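Local coordinates for conserved hypothetical protein MTH1747 (Methanothermobacter thermautotrophicus, PDB 1I36), which is of unknown function but binds NADP and resembles the 3-hydroxyacid dehydrogenases in structure, so it is probably an NADP-dependent oxidoreductase, at residues 11-16 / 42-47; 133-138 / 143-148; 162-167 / 224-229. The protein carries 1 engineered substitution. One frame throughout, in Å; residues are numbered along the deposited sequence.

How the interactions relate
Interactions 1 and 2 belong to the NADP-binding half of the chain, and interaction 3 to the helical half that follows it in the chain. Interactions 1 and 2 touch directly: Leu15 CD2 of interaction 1 packs on Leu143 CD2 of interaction 2 at 3.8 Å, although the two centres are 19 Å apart. Interaction 1 holds the cofactor through Val11, whereas in interaction 2 the Phe135 side chain stays about 12 Å from it. Interaction 3 lies across the centre of the chain, 30 Å from interaction 1 and 25 Å from interaction 2, centre to centre. Even so, the Ser163 side chain is about 10 Å from NADP, near the junction of the two halves.

Interaction 1 (11-16 / 42-47); sequences VAQTLA and RTVGVT. With NAP (NADP nicotinamide-adenine-dinucleotide phosphate), chain C.
Gln13 and Val44 make the main apolar contact between the helices 10-21 and 35-44, and their side chains meet at a slant. The methylene CG of Gln13 lies 3.5 Å from Val44 CG2, and that same methyl comes within 4.1 Å of the backbone O of Gln13. The other branch of the valine, CG1, reaches one turn further along, 4.2 Å from Ala16 CB. Val44 thus straddles the two residues with its two methyls, and Ala16 meets CG1 with only a methyl of its own. At the margin Gln13 NE2 passes 4.3 Å from Thr43 CG2, a loose touch.

No hydrogen bond runs from one segment to the other. Gln13 keeps CG anti to its backbone nitrogen (chi1 179°) and stays extended beyond it, which carries the amide out toward helix 35-44, where OE1 is hydrogen-bonded to Arg40. Thr43 OG1 bonds back to Glu39 O within its own helix.

The cofactor is held at the N-terminal end of 11-16. Val11 N donates a nearly straight bond of 2.8 Å to O2N of the nicotinamide-side phosphate (N-H...O 170°), and the positive end of the helix dipole probably adds to the pull on this phosphate. Val11 CG2 turns to the same ligand, 3.4 Å from NADP C2N on the nicotinamide ring, so one residue offers both an amide and a methyl.

Helix 35-44 ends at Gly45, whose positive phi suits glycine, and Val46 leads into strand 47-48, which Thr47 opens beside strand 25-28. Helix 10-21 rests through Ala12, Leu15 and Ala16 on Phe5 of strand 2-6, and the contact joins the helices of two successive beta-alpha-beta crossovers of a Rossmann-type domain.

Interaction 2 (133-138 / 143-148); sequences EEFMKL and LNIEVR
Ile145 sets its CD1 methyl over one face of the Phe135 ring, 3.7 Å from the centroid and 17° off the normal, a CH-pi contact. The methyl is shifted toward the rim, and CG1 follows at 3.8 Å from Phe135 CE2, so the isoleucine branch crosses the phenylalanine at about a right angle. Phe135 reaches this spot with CG anti to its backbone nitrogen (chi1 169°). The same CD1 also touches Leu138 CB at 4.0 Å, which in turn meets Leu143 CD1.

On the flank, the Met136 and Ile145 side chains slide past each other in opposite directions, the extended methionine bringing CE to 3.4 Å from Ile145 O and SD to 3.7 Å from Val147 CG2. No hydrogen bond joins the two segments, and mostly apolar contact carries the join.

The next shell fixes the strand. Ile145 N is bonded by Asn139 OD1, just after 133-138, and Asn144 and Glu146 pair through their backbones with strand 124-128. Glu146 OE1 is gripped side-on by Arg148 NE (2.9 Å) and NH2 (3.2 Å); OE1 lies in the guanidinium plane, while both nitrogens come to it from above the same face of the carboxylate. Arg148 NH1 forms salt bridges with Glu191 and Asp188 of the second subunit.

On the sheet side, Phe135 also packs on Val85, Val108, Ala110 and Ala127. Helix 132-136 thus lies against the strand that follows it, as expected of the beta-alpha-beta crossover from strand 124-128 to strand 144-147, which forms an edge of this chain's Rossmann-like sheet.

Interaction 3 (162-167 / 224-229); sequences RSSYTK and KEVQDM
Ser163 and Ser164 meet Val226 without any flat side chain between them; among the flat groups nearby, the peptide carbonyl of Arg162 accepts Thr166 OG1 at its O, the donor tilted 28° from the carbonyl plane. The setting is helix-on-helix packing in the all-helical part of the protein, probably akin to the C-terminal domain of 6-phosphogluconate dehydrogenase and its relatives.

Helices 154-182 and 216-231 approach to 6.1 Å between Ser164 CA and Val226 CA, a closeness that small serines permit. Val226 points its two methyls at them: CG2 stands 3.9 Å from Ser163 OG, and no hydrogen bond spans the pair of segments. Ser163 OG is anti to its backbone nitrogen (chi1 176°), where Lys167 NZ bonds it at 3.1 Å from the next turn. An alanine here removes OG, which would probably set Lys167 NZ freer to turn and leave a small gap beside Val226 CG2.

Nearby, Glu225 OE1 bonds Asn89, an NADP-binding residue, and Tyr165 packs on Val169 of the second subunit. The closest approach is Val226 CG1, 3.4 Å from Ser164 OG and 3.5 Å from Ser164 CB.

Interaction 1 (11-16 / 42-47)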
loop_
_atom_site.group_PDB
_atom_site.type_symbol
_atom_site.label_atom_id
_atom_site.label_comp_id
_atom_site.label_asym_id
_atom_site.label_seq_id
_atom_site.Cartn_x
_atom_site.Cartn_y
_atom_site.Cartn_z
ATOM N N VAL A 11 -5.361 23.851 17.915
ATOM C CA VAL A 11 -3.987 23.972 17.408
ATOM C C VAL A 11 -3.247 25.130 18.070
ATOM O O VAL A 11 -2.170 24.943 18.634
ATOM C CB VAL A 11 -3.981 24.171 15.900
ATOM C CG1 VAL A 11 -2.575 24.527 15.408
ATOM C CG2 VAL A 11 -4.491 22.894 15.252
ATOM N N ALA A 12 -3.838 26.321 18.015
ATOM C CA ALA A 12 -3.230 27.511 18.604
ATOM C C ALA A 12 -2.925 27.321 20.093
ATOM O O ALA A 12 -1.855 27.702 20.569
ATOM C CB ALA A 12 -4.159 28.731 18.413
ATOM N N GLN A 13 -3.875 26.751 20.833
ATOM C CA GLN A 13 -3.668 26.526 22.269
ATOM C C GLN A 13 -2.446 25.652 22.519
ATOM O O GLN A 13 -1.607 25.971 23.345
ATOM C CB GLN A 13 -4.883 25.858 22.905
ATOM C CG GLN A 13 -4.715 25.581 24.424
ATOM C CD GLN A 13 -5.942 24.920 25.077
ATOM O OE1 GLN A 13 -6.811 24.367 24.390
ATOM N NE2 GLN A 13 -5.985 24.935 26.418
ATOM N N THR A 14 -2.391 24.524 21.823
ATOM C CA THR A 14 -1.298 23.574 21.955
ATOM C C THR A 14 0.063 24.217 21.699
ATOM O O THR A 14 0.971 24.100 22.527
ATOM C CB THR A 14 -1.525 22.389 21.004
ATOM O OG1 THR A 14 -2.790 21.794 21.303
ATOM C CG2 THR A 14 -0.446 21.354 21.158
ATOM N N LEU A 15 0.204 24.885 20.552
ATOM C CA LEU A 15 1.453 25.556 20.179
ATOM C C LEU A 15 1.754 26.749 21.072
ATOM O O LEU A 15 2.887 26.923 21.494
ATOM C CB LEU A 15 1.385 26.045 18.715
ATOM C CG LEU A 15 1.158 24.953 17.658
ATOM C CD1 LEU A 15 1.062 25.562 16.253
ATOM C CD2 LEU A 15 2.285 23.944 17.730
ATOM N N ALA A 16 0.759 27.593 21.337
ATOM C CA ALA A 16 0.977 28.760 22.184
ATOM C C ALA A 16 1.446 28.362 23.589
ATOM O O ALA A 16 2.358 28.969 24.139
ATOM C CB ALA A 16 -0.278 29.601 22.267
ATOM N N ARG A 42 -7.329 32.391 27.930
ATOM C CA ARG A 42 -7.054 32.751 29.315
ATOM C C ARG A 42 -6.445 31.602 30.119
ATOM O O ARG A 42 -5.717 31.849 31.083
ATOM C CB ARG A 42 -8.310 33.353 29.964
ATOM C CG ARG A 42 -8.724 34.617 29.228
ATOM C CD ARG A 42 -9.811 35.426 29.897
ATOM N NE ARG A 42 -9.966 36.690 29.179
ATOM C CZ ARG A 42 -11.097 37.382 29.079
ATOM N NH1 ARG A 42 -12.206 36.951 29.665
ATOM N NH2 ARG A 42 -11.127 38.479 28.334
ATOM N N THR A 43 -6.725 30.359 29.714
ATOM C CA THR A 43 -6.149 29.182 30.371
ATOM C C THR A 43 -4.636 29.174 30.077
ATOM O O THR A 43 -3.816 28.844 30.946
ATOM C CB THR A 43 -6.755 27.866 29.828
ATOM O OG1 THR A 43 -8.128 27.779 30.215
ATOM C CG2 THR A 43 -6.014 26.649 30.389
ATOM N N VAL A 44 -4.281 29.525 28.835
ATOM C CA VAL A 44 -2.889 29.576 28.402
ATOM C C VAL A 44 -2.206 30.823 28.958
ATOM O O VAL A 44 -1.027 30.772 29.318
ATOM C CB VAL A 44 -2.772 29.550 26.837
ATOM C CG1 VAL A 44 -1.318 29.785 26.382
ATOM C CG2 VAL A 44 -3.263 28.217 26.303
ATOM N N GLY A 45 -2.952 31.927 29.065
ATOM C CA GLY A 45 -2.379 33.172 29.563
ATOM C C GLY A 45 -1.774 34.039 28.466
ATOM O O GLY A 45 -0.740 34.693 28.653
ATOM N N VAL A 46 -2.434 34.068 27.314
ATOM C CA VAL A 46 -1.952 34.857 26.193
ATOM C C VAL A 46 -2.218 36.335 26.385
ATOM O O VAL A 46 -3.107 36.722 27.127
ATOM C CB VAL A 46 -2.600 34.407 24.855
ATOM C CG1 VAL A 46 -2.242 32.952 24.562
ATOM C CG2 VAL A 46 -4.099 34.579 24.917
ATOM N N THR A 47 -1.422 37.172 25.735
ATOM C CA THR A 47 -1.626 38.600 25.842
ATOM C C THR A 47 -2.782 38.970 24.915
ATOM O O THR A 47 -2.740 38.678 23.727
ATOM C CB THR A 47 -0.352 39.365 25.460
ATOM O OG1 THR A 47 0.663 39.102 26.442
ATOM C CG2 THR A 47 -0.621 40.858 25.386
HETATM P PA NAP C . -10.841 24.971 16.394
HETATM O O1A NAP C . -11.666 24.782 15.215
HETATM O O2A NAP C . -10.152 24.102 17.326
HETATM O O5B NAP C . -10.114 26.476 16.372
HETATM C C5B NAP C . -10.193 27.571 15.284
HETATM C C4B NAP C . -10.493 28.692 16.165
HETATM O O4B NAP C . -10.464 29.816 14.999
HETATM C C3B NAP C . -11.591 29.189 16.448
HETATM O O3B NAP C . -11.060 29.132 17.704
HETATM C C2B NAP C . -12.434 30.390 16.278
HETATM O O2B NAP C . -12.890 31.282 17.041
HETATM C C1B NAP C . -11.474 30.832 15.348
HETATM N N9A NAP C . -12.099 31.439 14.155
HETATM C C8A NAP C . -13.131 31.138 13.261
HETATM N N7A NAP C . -13.315 32.104 12.388
HETATM C C5A NAP C . -12.381 33.074 12.696
HETATM C C6A NAP C . -12.072 34.354 12.129
HETATM N N6A NAP C . -12.744 34.846 11.086
HETATM N N1A NAP C . -11.044 35.091 12.700
HETATM C C2A NAP C . -10.351 34.609 13.772
HETATM N N3A NAP C . -10.590 33.419 14.360
HETATM C C4A NAP C . -11.625 32.690 13.762
HETATM O O3 NAP C . -9.775 24.425 15.232
HETATM P PN NAP C . -8.252 23.671 15.271
HETATM O O1N NAP C . -8.451 22.212 15.564
HETATM O O2N NAP C . -7.506 24.493 16.230
HETATM O O5D NAP C . -7.495 23.805 13.887
HETATM C C5D NAP C . -7.123 25.098 13.346
HETATM C C4D NAP C . -6.649 24.895 11.918
HETATM O O4D NAP C . -5.569 23.932 11.727
HETATM C C3D NAP C . -7.750 24.415 10.939
HETATM O O3D NAP C . -7.718 25.025 9.610
HETATM C C2D NAP C . -7.579 22.936 10.842
HETATM O O2D NAP C . -8.079 22.392 9.655
HETATM C C1D NAP C . -6.052 22.785 11.020
HETATM N N1N NAP C . -5.630 21.486 11.569
HETATM C C2N NAP C . -6.081 21.073 12.831
HETATM C C3N NAP C . -5.601 19.797 13.278
HETATM C C7N NAP C . -5.984 19.247 14.569
HETATM O O7N NAP C . -5.551 18.142 14.945
HETATM N N7N NAP C . -6.816 19.913 15.411
HETATM C C4N NAP C . -4.728 19.054 12.452
HETATM C C5N NAP C . -4.310 19.475 11.235
HETATM C C6N NAP C . -4.759 20.692 10.795
HETATM P P2B NAP C . -14.437 30.950 17.552
HETATM O O1X NAP C . -14.416 29.817 18.538
HETATM O O2X NAP C . -14.762 32.222 18.137
HETATM O O3X NAP C . -15.172 30.546 16.371
#

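Interaction 2 (133-138 / 143-148)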
loop_
_atom_site.group_PDB
_atom_site.type_symbol
_atom_site.label_atom_id
_atom_site.label_comp_id
_atom_site.label_asym_id
_atom_site.label_seq_id
_atom_site.Cartn_x
_atom_site.Cartn_y
_atom_site.Cartn_z
ATOM N N GLU A 133 12.641 28.403 6.801
ATOM C CA GLU A 133 13.769 28.289 7.722
ATOM C C GLU A 133 13.626 29.263 8.880
ATOM O O GLU A 133 13.985 28.956 10.015
ATOM C CB GLU A 133 15.077 28.613 7.010
ATOM C CG GLU A 133 15.581 27.566 6.061
ATOM C CD GLU A 133 16.988 27.909 5.578
ATOM O OE1 GLU A 133 17.869 28.159 6.443
ATOM O OE2 GLU A 133 17.201 27.966 4.344
ATOM N N GLU A 134 13.069 30.436 8.604
ATOM C CA GLU A 134 12.886 31.437 9.644
ATOM C C GLU A 134 11.805 30.996 10.654
ATOM O O GLU A 134 11.959 31.193 11.868
ATOM C CB GLU A 134 12.564 32.787 9.003
ATOM C CG GLU A 134 12.434 33.977 9.960
ATOM C CD GLU A 134 13.703 34.318 10.730
ATOM O OE1 GLU A 134 14.827 34.063 10.211
ATOM O OE2 GLU A 134 13.558 34.846 11.862
ATOM N N PHE A 135 10.747 30.347 10.161
ATOM C CA PHE A 135 9.680 29.831 11.022
ATOM C C PHE A 135 10.287 28.691 11.872
ATOM O O PHE A 135 9.978 28.549 13.045
ATOM C CB PHE A 135 8.563 29.280 10.121
ATOM C CG PHE A 135 7.502 28.474 10.851
ATOM C CD1 PHE A 135 6.841 28.989 11.962
ATOM C CD2 PHE A 135 7.166 27.196 10.412
ATOM C CE1 PHE A 135 5.875 28.252 12.619
ATOM C CE2 PHE A 135 6.205 26.457 11.051
ATOM C CZ PHE A 135 5.553 26.971 12.160
ATOM N N MET A 136 11.166 27.897 11.257
ATOM C CA MET A 136 11.802 26.753 11.918
ATOM C C MET A 136 12.637 27.139 13.156
ATOM O O MET A 136 12.895 26.303 14.023
ATOM C CB MET A 136 12.628 25.940 10.921
ATOM C CG MET A 136 12.980 24.516 11.438
ATOM S SD MET A 136 13.892 23.538 10.250
ATOM C CE MET A 136 14.744 22.355 11.341
ATOM N N LYS A 137 13.018 28.412 13.254
ATOM C CA LYS A 137 13.739 28.905 14.422
ATOM C C LYS A 137 12.881 28.725 15.684
ATOM O O LYS A 137 13.417 28.667 16.789
ATOM C CB LYS A 137 14.102 30.384 14.231
ATOM C CG LYS A 137 15.262 30.554 13.255
ATOM C CD LYS A 137 15.675 32.004 13.028
ATOM C CE LYS A 137 16.888 32.051 12.087
ATOM N NZ LYS A 137 17.217 33.440 11.632
ATOM N N LEU A 138 11.557 28.610 15.529
ATOM C CA LEU A 138 10.677 28.392 16.686
ATOM C C LEU A 138 10.962 27.025 17.344
ATOM O O LEU A 138 10.444 26.722 18.421
ATOM C CB LEU A 138 9.193 28.512 16.296
ATOM C CG LEU A 138 8.769 29.952 15.929
ATOM C CD1 LEU A 138 7.257 30.057 15.665
ATOM C CD2 LEU A 138 9.162 30.897 17.039
ATOM N N LEU A 143 9.096 23.678 19.564
ATOM C CA LEU A 143 8.320 23.126 18.470
ATOM C C LEU A 143 9.152 22.087 17.712
ATOM O O LEU A 143 10.361 21.952 17.957
ATOM C CB LEU A 143 7.771 24.251 17.553
ATOM C CG LEU A 143 6.840 25.247 18.276
ATOM C CD1 LEU A 143 6.107 26.150 17.254
ATOM C CD2 LEU A 143 5.813 24.485 19.101
ATOM N N ASN A 144 8.519 21.386 16.774
ATOM C CA ASN A 144 9.191 20.322 16.031
ATOM C C ASN A 144 8.933 20.541 14.543
ATOM O O ASN A 144 8.231 19.768 13.914
ATOM C CB ASN A 144 8.573 18.983 16.502
ATOM C CG ASN A 144 9.207 17.767 15.857
ATOM O OD1 ASN A 144 10.265 17.844 15.227
ATOM N ND2 ASN A 144 8.577 16.618 16.062
ATOM N N ILE A 145 9.541 21.586 13.985
ATOM C CA ILE A 145 9.340 21.955 12.578
ATOM C C ILE A 145 10.487 21.425 11.708
ATOM O O ILE A 145 11.630 21.334 12.149
ATOM C CB ILE A 145 9.294 23.513 12.450
ATOM C CG1 ILE A 145 8.121 24.078 13.267
ATOM C CG2 ILE A 145 9.120 23.920 10.953
ATOM C CD1 ILE A 145 8.356 25.540 13.822
ATOM N N GLU A 146 10.156 21.072 10.479
ATOM C CA GLU A 146 11.121 20.588 9.514
ATOM C C GLU A 146 10.739 21.253 8.182
ATOM O O GLU A 146 9.556 21.335 7.838
ATOM C CB GLU A 146 11.018 19.067 9.398
ATOM C CG GLU A 146 11.828 18.483 8.297
ATOM C CD GLU A 146 11.685 16.975 8.254
ATOM O OE1 GLU A 146 10.608 16.498 7.834
ATOM O OE2 GLU A 146 12.641 16.284 8.669
ATOM N N VAL A 147 11.735 21.743 7.456
ATOM C CA VAL A 147 11.503 22.403 6.166
ATOM C C VAL A 147 11.441 21.366 5.042
ATOM O O VAL A 147 12.254 20.468 4.998
ATOM C CB VAL A 147 12.651 23.412 5.821
ATOM C CG1 VAL A 147 12.448 24.025 4.372
ATOM C CG2 VAL A 147 12.697 24.514 6.862
ATOM N N ARG A 148 10.461 21.474 4.157
ATOM C CA ARG A 148 10.349 20.558 3.013
ATOM C C ARG A 148 9.966 21.400 1.803
ATOM O O ARG A 148 9.446 22.502 1.969
ATOM C CB ARG A 148 9.232 19.518 3.254
ATOM C CG ARG A 148 9.521 18.521 4.366
ATOM C CD ARG A 148 10.480 17.465 3.872
ATOM N NE ARG A 148 10.884 16.511 4.906
ATOM C CZ ARG A 148 11.533 15.382 4.642
ATOM N NH1 ARG A 148 11.841 15.078 3.385
ATOM N NH2 ARG A 148 11.910 14.581 5.631
#

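Interaction 3 (162-167 / 224-229)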
loop_
_atom_site.group_PDB
_atom_site.type_symbol
_atom_site.label_atom_id
_atom_site.label_comp_id
_atom_site.label_asym_id
_atom_site.label_seq_id
_atom_site.Cartn_x
_atom_site.Cartn_y
_atom_site.Cartn_z
ATOM N N ARG A 162 0.654 12.105 1.273
ATOM C CA ARG A 162 0.880 11.045 2.250
ATOM C C ARG A 162 -0.463 10.485 2.688
ATOM O O ARG A 162 -0.627 9.266 2.849
ATOM C CB ARG A 162 1.638 11.550 3.483
ATOM C CG ARG A 162 1.877 10.423 4.513
ATOM C CD ARG A 162 2.786 10.784 5.677
ATOM N NE ARG A 162 2.021 11.198 6.852
ATOM C CZ ARG A 162 2.537 11.379 8.070
ATOM N NH1 ARG A 162 3.831 11.169 8.303
ATOM N NH2 ARG A 162 1.767 11.869 9.040
ATOM N N SER A 163 -1.415 11.385 2.903
ATOM C CA SER A 163 -2.761 11.030 3.329
ATOM C C SER A 163 -3.458 10.193 2.264
ATOM O O SER A 163 -4.091 9.165 2.559
ATOM C CB SER A 163 -3.561 12.314 3.624
ATOM O OG SER A 163 -4.907 12.000 3.951
ATOM N N SER A 164 -3.299 10.607 1.019
ATOM C CA SER A 164 -3.888 9.913 -0.113
ATOM C C SER A 164 -3.379 8.468 -0.190
ATOM O O SER A 164 -4.156 7.526 -0.387
ATOM C CB SER A 164 -3.518 10.637 -1.397
ATOM O OG SER A 164 -4.151 10.016 -2.495
ATOM N N TYR A 165 -2.079 8.297 -0.001
ATOM C CA TYR A 165 -1.469 6.963 -0.065
ATOM C C TYR A 165 -1.921 6.074 1.096
ATOM O O TYR A 165 -2.470 4.975 0.879
ATOM C CB TYR A 165 0.063 7.068 -0.085
ATOM C CG TYR A 165 0.751 5.719 -0.146
ATOM C CD1 TYR A 165 1.179 5.086 1.010
ATOM C CD2 TYR A 165 0.956 5.077 -1.366
ATOM C CE1 TYR A 165 1.805 3.838 0.964
ATOM C CE2 TYR A 165 1.585 3.818 -1.431
ATOM C CZ TYR A 165 2.002 3.212 -0.267
ATOM O OH TYR A 165 2.609 1.972 -0.295
ATOM N N THR A 166 -1.772 6.565 2.322
ATOM C CA THR A 166 -2.150 5.771 3.491
ATOM C C THR A 166 -3.631 5.401 3.546
ATOM O O THR A 166 -3.981 4.286 3.977
ATOM C CB THR A 166 -1.663 6.395 4.826
ATOM O OG1 THR A 166 -2.322 7.637 5.043
ATOM C CG2 THR A 166 -0.146 6.626 4.784
ATOM N N LYS A 167 -4.506 6.277 3.053
ATOM C CA LYS A 167 -5.936 5.949 3.029
ATOM C C LYS A 167 -6.232 4.941 1.906
ATOM O O LYS A 167 -7.113 4.086 2.050
ATOM C CB LYS A 167 -6.796 7.187 2.859
ATOM C CG LYS A 167 -6.858 8.080 4.091
ATOM C CD LYS A 167 -7.535 9.408 3.710
ATOM C CE LYS A 167 -7.829 10.264 4.946
ATOM N NZ LYS A 167 -6.693 10.372 5.887
ATOM N N LYS A 224 -12.802 12.849 0.021
ATOM C CA LYS A 224 -13.392 13.768 -0.955
ATOM C C LYS A 224 -12.432 14.944 -1.117
ATOM O O LYS A 224 -12.189 15.395 -2.230
ATOM C CB LYS A 224 -14.769 14.264 -0.500
ATOM C CG LYS A 224 -15.809 13.139 -0.362
ATOM C CD LYS A 224 -17.262 13.638 -0.298
ATOM C CE LYS A 224 -17.516 14.559 0.897
ATOM N NZ LYS A 224 -18.974 14.893 1.072
ATOM N N GLU A 225 -11.835 15.393 -0.012
ATOM C CA GLU A 225 -10.880 16.509 -0.052
ATOM C C GLU A 225 -9.630 16.089 -0.796
ATOM O O GLU A 225 -9.097 16.855 -1.589
ATOM C CB GLU A 225 -10.474 16.951 1.359
ATOM C CG GLU A 225 -11.621 17.402 2.226
ATOM C CD GLU A 225 -11.215 17.680 3.688
ATOM O OE1 GLU A 225 -10.048 17.417 4.092
ATOM O OE2 GLU A 225 -12.095 18.167 4.434
ATOM N N VAL A 226 -9.110 14.899 -0.481
ATOM C CA VAL A 226 -7.919 14.388 -1.158
ATOM C C VAL A 226 -8.166 14.346 -2.661
ATOM O O VAL A 226 -7.302 14.711 -3.446
ATOM C CB VAL A 226 -7.527 12.948 -0.662
ATOM C CG1 VAL A 226 -6.614 12.250 -1.677
ATOM C CG2 VAL A 226 -6.845 13.027 0.685
ATOM N N GLN A 227 -9.337 13.866 -3.055
ATOM C CA GLN A 227 -9.664 13.786 -4.458
ATOM C C GLN A 227 -9.586 15.193 -5.074
ATOM O O GLN A 227 -8.976 15.379 -6.120
ATOM C CB GLN A 227 -11.075 13.193 -4.605
ATOM C CG GLN A 227 -11.786 13.438 -5.949
ATOM C CD GLN A 227 -11.095 12.808 -7.141
ATOM O OE1 GLN A 227 -10.752 11.634 -7.119
ATOM N NE2 GLN A 227 -10.919 13.589 -8.210
ATOM N N ASP A 228 -10.208 16.174 -4.418
ATOM C CA ASP A 228 -10.169 17.551 -4.942
ATOM C C ASP A 228 -8.731 18.085 -4.999
ATOM O O ASP A 228 -8.316 18.639 -6.022
ATOM C CB ASP A 228 -11.089 18.468 -4.122
ATOM C CG ASP A 228 -12.561 18.203 -4.417
ATOM O OD1 ASP A 228 -12.850 17.558 -5.445
ATOM O OD2 ASP A 228 -13.436 18.606 -3.620
ATOM N N MET A 229 -7.933 17.807 -3.964
ATOM C CA MET A 229 -6.551 18.266 -3.940
ATOM C C MET A 229 -5.728 17.630 -5.054
ATOM O O MET A 229 -5.013 18.329 -5.776
ATOM C CB MET A 229 -5.926 18.067 -2.553
ATOM C CG MET A 229 -6.609 18.941 -1.442
ATOM S SD MET A 229 -5.861 18.868 0.233
ATOM C CE MET A 229 -7.184 19.682 1.302
#